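Local coordinates for cyclase (PDB 5IBZ) that belongs to the putative cyclase family, binds acetylphosphate in the crystal, and may act as an arylformamidase, at the interface of chains A and B. Coordinates in Å, arbitrary orientation; residue numbers count along the deposited sequence, not the author numbering. Chains: chain A/B, Uncharacterized protein.

Contact 1: the interface of chains A and B. Residues chain A 303, 305, 318, 320; chain B 152-153, 156, 305.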
# COMPACT_ATOMS: atom_id res chain seq x y z
N ALA A 303 10.99 6.48 26.37
CA ALA A 303 11.21 7.05 25.07
C ALA A 303 10.10 6.53 24.16
O ALA A 303 10.20 5.41 23.60
CB ALA A 303 12.59 6.69 24.53
N GLN A 305 8.52 8.48 21.59
CA GLN A 305 8.33 9.47 20.56
C GLN A 305 7.57 8.86 19.37
O GLN A 305 7.78 7.71 19.02
CB GLN A 305 9.69 10.06 20.13
CG GLN A 305 10.60 9.13 19.35
CD GLN A 305 11.53 8.26 20.21
OE1 GLN A 305 11.21 7.86 21.33
NE2 GLN A 305 12.71 7.96 19.66
N ASN A 318 7.84 2.43 18.87
CA ASN A 318 8.46 1.40 19.68
C ASN A 318 8.87 2.06 20.99
O ASN A 318 9.99 2.58 21.13
CB ASN A 318 9.65 0.77 18.97
CG ASN A 318 10.30 -0.27 19.80
OD1 ASN A 318 9.77 -0.66 20.84
ND2 ASN A 318 11.46 -0.73 19.37
N ILE A 320 10.35 2.63 24.44
CA ILE A 320 11.36 1.97 25.25
C ILE A 320 11.29 2.51 26.68
O ILE A 320 11.43 3.71 26.93
CB ILE A 320 12.79 2.16 24.72
CG1 ILE A 320 12.87 1.87 23.21
CG2 ILE A 320 13.77 1.29 25.51
CD1 ILE A 320 12.57 0.46 22.82
N LYS B 152 15.50 -4.48 18.68
CA LYS B 152 14.33 -3.68 19.04
C LYS B 152 14.55 -2.85 20.30
O LYS B 152 13.78 -1.93 20.55
CB LYS B 152 13.09 -4.56 19.21
CG LYS B 152 13.15 -5.53 20.36
CD LYS B 152 11.82 -6.21 20.59
CE LYS B 152 11.86 -7.11 21.82
NZ LYS B 152 10.52 -7.66 22.16
N THR B 153 15.55 -3.17 21.12
CA THR B 153 15.87 -2.26 22.23
C THR B 153 17.20 -1.52 22.07
O THR B 153 17.66 -0.84 22.99
CB THR B 153 15.88 -2.99 23.59
OG1 THR B 153 16.79 -4.09 23.58
CG2 THR B 153 14.49 -3.50 23.94
N LEU B 156 19.66 3.08 21.75
CA LEU B 156 19.34 4.02 22.81
C LEU B 156 20.54 4.04 23.74
O LEU B 156 20.87 3.03 24.37
CB LEU B 156 18.04 3.62 23.51
CG LEU B 156 17.52 4.55 24.58
CD1 LEU B 156 16.01 4.57 24.57
CD2 LEU B 156 18.04 4.09 25.92
N GLN B 305 15.73 4.10 18.69
CA GLN B 305 15.25 2.74 18.55
C GLN B 305 14.51 2.55 17.22
O GLN B 305 13.85 3.47 16.72
CB GLN B 305 14.34 2.37 19.74
CG GLN B 305 13.01 3.13 19.76
CD GLN B 305 13.04 4.46 20.51
OE1 GLN B 305 14.03 5.19 20.51
NE2 GLN B 305 11.91 4.79 21.11
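A:Ile320 and B:Gln305, which bury the most surface here, run alongside each other in opposite directions. The CG1 methylene of A:Ile320 lies 3.7 Å from CG of B:Gln305, and its CD1 methyl carries on toward CB of the same glutamine and the carbonyl of B:Lys152. Roughly at right angles to this, A:Ile320 packs through CB against the CD1 methyl of B:Leu156, 4.0 Å away, a methyl that also touches CB of A:Ala303. Beyond the isoleucine the B:Gln305 chain bends at its second torsion (chi2 -89°), which turns the amide back toward chain A. There NE2 gives a hydrogen bond of 2.9 Å to the backbone O of A:Asn318, nearly in the plane of its own amide. The same amide faces its symmetry mate, A:Gln305, which arrives from the opposite direction with its plane 85° away. Each NE2 reaches the other's OE1 at 3.2 Å, but from above the carbonyl plane, so these reciprocal bonds look less well directed than the one to A:Asn318. The side chain of A:Asn318 adds a further link: ND2 donates over 2.9 Å to the backbone O of B:Lys152, in the carbonyl plane and on a lone pair. In the fold, A:Ile320 begins the C-terminal strand 320-322 and A:Ala303 ends strand 299-303, while both glutamines lie in the loop that follows the latter, where the two-fold relates them.

Contact 2: the interface of chains A and B. Residues chain A 108, 142, 310-313; chain B 74, 76, 102.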
# COMPACT_ATOMS: atom_id res chain seq x y z
N LEU A 108 -1.99 3.58 10.46
CA LEU A 108 -1.19 4.20 11.50
C LEU A 108 -1.79 3.88 12.87
O LEU A 108 -1.09 4.00 13.89
CB LEU A 108 -1.07 5.71 11.25
CG LEU A 108 -0.31 6.05 9.97
CD1 LEU A 108 -0.17 7.54 9.88
CD2 LEU A 108 1.06 5.42 9.92
N GLY A 142 -4.07 16.62 5.14
CA GLY A 142 -4.35 15.74 6.26
C GLY A 142 -4.81 16.57 7.43
O GLY A 142 -5.59 17.51 7.25
N PRO A 310 3.92 14.46 9.09
CA PRO A 310 3.06 15.64 9.03
C PRO A 310 1.64 15.32 8.56
O PRO A 310 1.43 14.61 7.57
CB PRO A 310 3.78 16.56 8.03
CG PRO A 310 4.78 15.70 7.33
CD PRO A 310 5.10 14.55 8.22
N GLY A 311 0.68 15.88 9.28
CA GLY A 311 -0.73 15.75 8.97
C GLY A 311 -1.31 14.39 9.33
O GLY A 311 -2.46 14.14 9.02
N ALA A 312 -0.54 13.54 10.00
CA ALA A 312 -1.07 12.24 10.44
C ALA A 312 -1.84 12.39 11.75
O ALA A 312 -1.59 13.31 12.54
CB ALA A 312 0.04 11.20 10.60
N VAL A 313 -2.78 11.48 11.97
CA VAL A 313 -3.60 11.57 13.18
C VAL A 313 -3.20 10.54 14.22
O VAL A 313 -3.90 10.31 15.20
CB VAL A 313 -5.10 11.46 12.82
CG1 VAL A 313 -5.48 12.57 11.86
CG2 VAL A 313 -5.47 10.09 12.21
N HIS B 74 1.04 8.83 2.42
CA HIS B 74 0.02 8.91 3.47
C HIS B 74 -1.35 9.09 2.85
O HIS B 74 -1.52 9.91 1.96
CB HIS B 74 0.40 10.07 4.38
CG HIS B 74 -0.56 10.38 5.49
ND1 HIS B 74 -1.00 11.66 5.74
CD2 HIS B 74 -1.11 9.60 6.45
CE1 HIS B 74 -1.78 11.65 6.81
NE2 HIS B 74 -1.87 10.41 7.25
N MSE B 76 -5.73 9.14 4.11
CA MSE B 76 -6.74 9.01 5.16
C MSE B 76 -7.80 7.99 4.77
O MSE B 76 -8.18 7.87 3.61
CB MSE B 76 -7.44 10.35 5.43
CG MSE B 76 -6.55 11.56 5.62
SE MSE B 76 -5.54 11.64 7.26
CE MSE B 76 -7.00 11.71 8.47
N ASP B 102 -5.94 6.85 9.45
CA ASP B 102 -5.06 6.94 8.28
C ASP B 102 -4.10 5.77 8.10
O ASP B 102 -4.02 4.88 8.94
CB ASP B 102 -4.30 8.28 8.27
CG ASP B 102 -3.56 8.60 9.57
OD1 ASP B 102 -3.62 7.82 10.54
OD2 ASP B 102 -2.91 9.67 9.59
O HOH W 1 -0.67 14.38 5.47
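With chi1 at 52°, the carboxylate of B:Asp102 sits between its own backbone N and carbonyl carbon and faces the A:Ala312–A:Val313 backbone, while B:His74, its CG anti to N (chi1 177°), swings its imidazole to the same carboxylate. Two donors therefore share OD2. The backbone N of A:Val313 reaches it on the syn side at 3.0 Å, and NE2 of B:His74 on the anti side at 2.7 Å; they approach from opposite faces of the carboxylate plane. The histidine bond lies in the ring plane and is nearly straight, 165° at the hydrogen, so it fixes the turn of the ring. At another point on the ring's edge, ND1 is 2.7 Å from a water that is also bonded to the backbone O of A:Pro310. Held at both nitrogens, the imidazole sets CE1 3.4 Å from the carbonyl O of A:Gly311 and near CA of A:Ala312. Carbon atoms close in around the acid: CD1 of A:Leu108 comes 3.6 Å from CG of B:Asp102, and CG2 of A:Val313 packs beside OD1. The other valine methyl, CG1, meets CE of selenomethionine B:Met76 tip to tip at 3.8 Å. The backbone of B:Asp102 joins in as well, its O accepting from N of A:Leu108. Chain B supplies strands 73-76 and 101-107, which lie against chain A's loop leading into strand 314-316 and the residue just after its own strand 101-107.

Contact 3: the interface of chains A and B. Residues chain A 79-80, 83, 98-100; chain B 121, 132.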
# COMPACT_ATOMS: atom_id res chain seq x y z
N THR A 79 15.58 -9.65 -2.07
CA THR A 79 15.94 -10.50 -0.94
C THR A 79 17.23 -11.25 -1.18
O THR A 79 17.70 -11.32 -2.31
CB THR A 79 14.88 -11.59 -0.64
OG1 THR A 79 14.95 -12.60 -1.66
CG2 THR A 79 13.49 -11.02 -0.57
N GLY A 80 17.74 -11.88 -0.13
CA GLY A 80 18.87 -12.78 -0.29
C GLY A 80 18.60 -13.94 -1.23
O GLY A 80 19.47 -14.35 -2.00
N TYR A 83 19.52 -13.77 -4.93
CA TYR A 83 20.91 -13.94 -5.34
C TYR A 83 21.29 -15.42 -5.36
O TYR A 83 22.23 -15.80 -6.03
CB TYR A 83 21.85 -13.16 -4.39
CG TYR A 83 21.60 -11.66 -4.40
CD1 TYR A 83 22.19 -10.83 -5.34
CD2 TYR A 83 20.76 -11.08 -3.45
CE1 TYR A 83 21.94 -9.45 -5.33
CE2 TYR A 83 20.51 -9.73 -3.45
CZ TYR A 83 21.10 -8.92 -4.39
OH TYR A 83 20.84 -7.56 -4.36
N ARG A 98 25.53 -6.86 -2.37
CA ARG A 98 24.23 -7.48 -2.50
C ARG A 98 23.37 -6.84 -1.43
O ARG A 98 23.88 -6.48 -0.36
CB ARG A 98 24.31 -8.99 -2.33
CG ARG A 98 25.20 -9.65 -3.39
CD ARG A 98 25.25 -11.15 -3.27
NE ARG A 98 26.06 -11.70 -4.34
CZ ARG A 98 26.16 -12.99 -4.64
NH1 ARG A 98 25.49 -13.89 -3.94
NH2 ARG A 98 26.93 -13.38 -5.65
N PHE A 99 22.10 -6.65 -1.73
CA PHE A 99 21.24 -5.96 -0.79
C PHE A 99 19.82 -6.50 -0.78
O PHE A 99 19.35 -7.12 -1.74
CB PHE A 99 21.22 -4.46 -1.06
CG PHE A 99 20.56 -4.08 -2.34
CD1 PHE A 99 21.18 -4.30 -3.56
CD2 PHE A 99 19.33 -3.46 -2.33
CE1 PHE A 99 20.56 -3.94 -4.75
CE2 PHE A 99 18.71 -3.09 -3.51
CZ PHE A 99 19.32 -3.33 -4.72
N ALA A 100 19.16 -6.24 0.33
CA ALA A 100 17.75 -6.53 0.49
C ALA A 100 17.03 -5.25 0.87
O ALA A 100 17.56 -4.46 1.64
CB ALA A 100 17.55 -7.62 1.55
N TRP B 121 25.47 -7.07 2.15
CA TRP B 121 26.57 -8.02 2.32
C TRP B 121 27.30 -8.14 0.99
O TRP B 121 27.01 -7.41 0.05
CB TRP B 121 26.05 -9.37 2.81
CG TRP B 121 25.17 -10.11 1.85
CD1 TRP B 121 25.55 -11.13 1.01
CD2 TRP B 121 23.76 -9.90 1.59
NE1 TRP B 121 24.49 -11.56 0.26
CE2 TRP B 121 23.38 -10.82 0.60
CE3 TRP B 121 22.80 -9.02 2.11
CZ2 TRP B 121 22.08 -10.89 0.09
CZ3 TRP B 121 21.51 -9.11 1.63
CH2 TRP B 121 21.16 -10.02 0.62
N GLU B 132 22.90 -16.15 2.78
CA GLU B 132 21.96 -15.22 2.17
C GLU B 132 20.60 -15.92 1.91
O GLU B 132 19.57 -15.25 1.86
CB GLU B 132 22.55 -14.61 0.89
CG GLU B 132 22.80 -15.61 -0.22
CD GLU B 132 23.48 -15.01 -1.46
OE1 GLU B 132 23.71 -13.77 -1.53
OE2 GLU B 132 23.79 -15.81 -2.39
O HOH W 2 24.65 -16.67 -5.25
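A:Arg98 lays its side chain across the indole of B:Trp121, and each stretch of it meets something different. CB sits over the face of the five-membered ring, 3.8 Å from the centroid, and the same CB lies over the centre of one face of the A:Tyr83 ring. The chain then runs extended: CG passes NE1 of B:Trp121 at the limit of contact, and CD comes 3.6 Å from the same nitrogen. At the tip, NH1 makes a salt bridge of 3.0 Å to OE1 of B:Glu132, using that oxygen's syn lone pair, the guanidinium and carboxylate being nearly coplanar (14°). NE1 of B:Trp121 donates to the same OE1 from the anti side at 3.0 Å, which probably orients the acid for the arginine. A water joins NH1, OE2 of B:Glu132 and the backbone O of A:Tyr83. The far rim of the indole reaches CA of A:Gly80, 3.7 Å from CH2, and CD2 of A:Tyr83. Replacing B:Trp121 by an alanine would probably leave CB of A:Arg98 without the ring face it rests on and B:Glu132 without the N-H that steadies its carboxylate. Strand 97-99 of chain A pairs antiparallel with strand 120-122 of chain B here, through backbone bonds in both directions between A:Arg98 and B:Trp121, beside the start of helix 80-85.

Contact 1 lies about 22 Å from contact 2 and about 27 Å from contact 3, measured between the centres of their C-alpha atoms; contacts 2 and 3 are about 33 Å apart. The same stretch of sequence serves more than one of them: chain B offers strands 73-76 and 101-107 to contact 2, while chain A's neighbouring strand 97-99 and helix 80-85 form contact 3. Each contact recurs with the chains exchanged, whereas the glutamine pair of contact 1 spans the two-fold itself. This reciprocal embrace looks like a dimer, two of which could make up the deposited four-chain assembly.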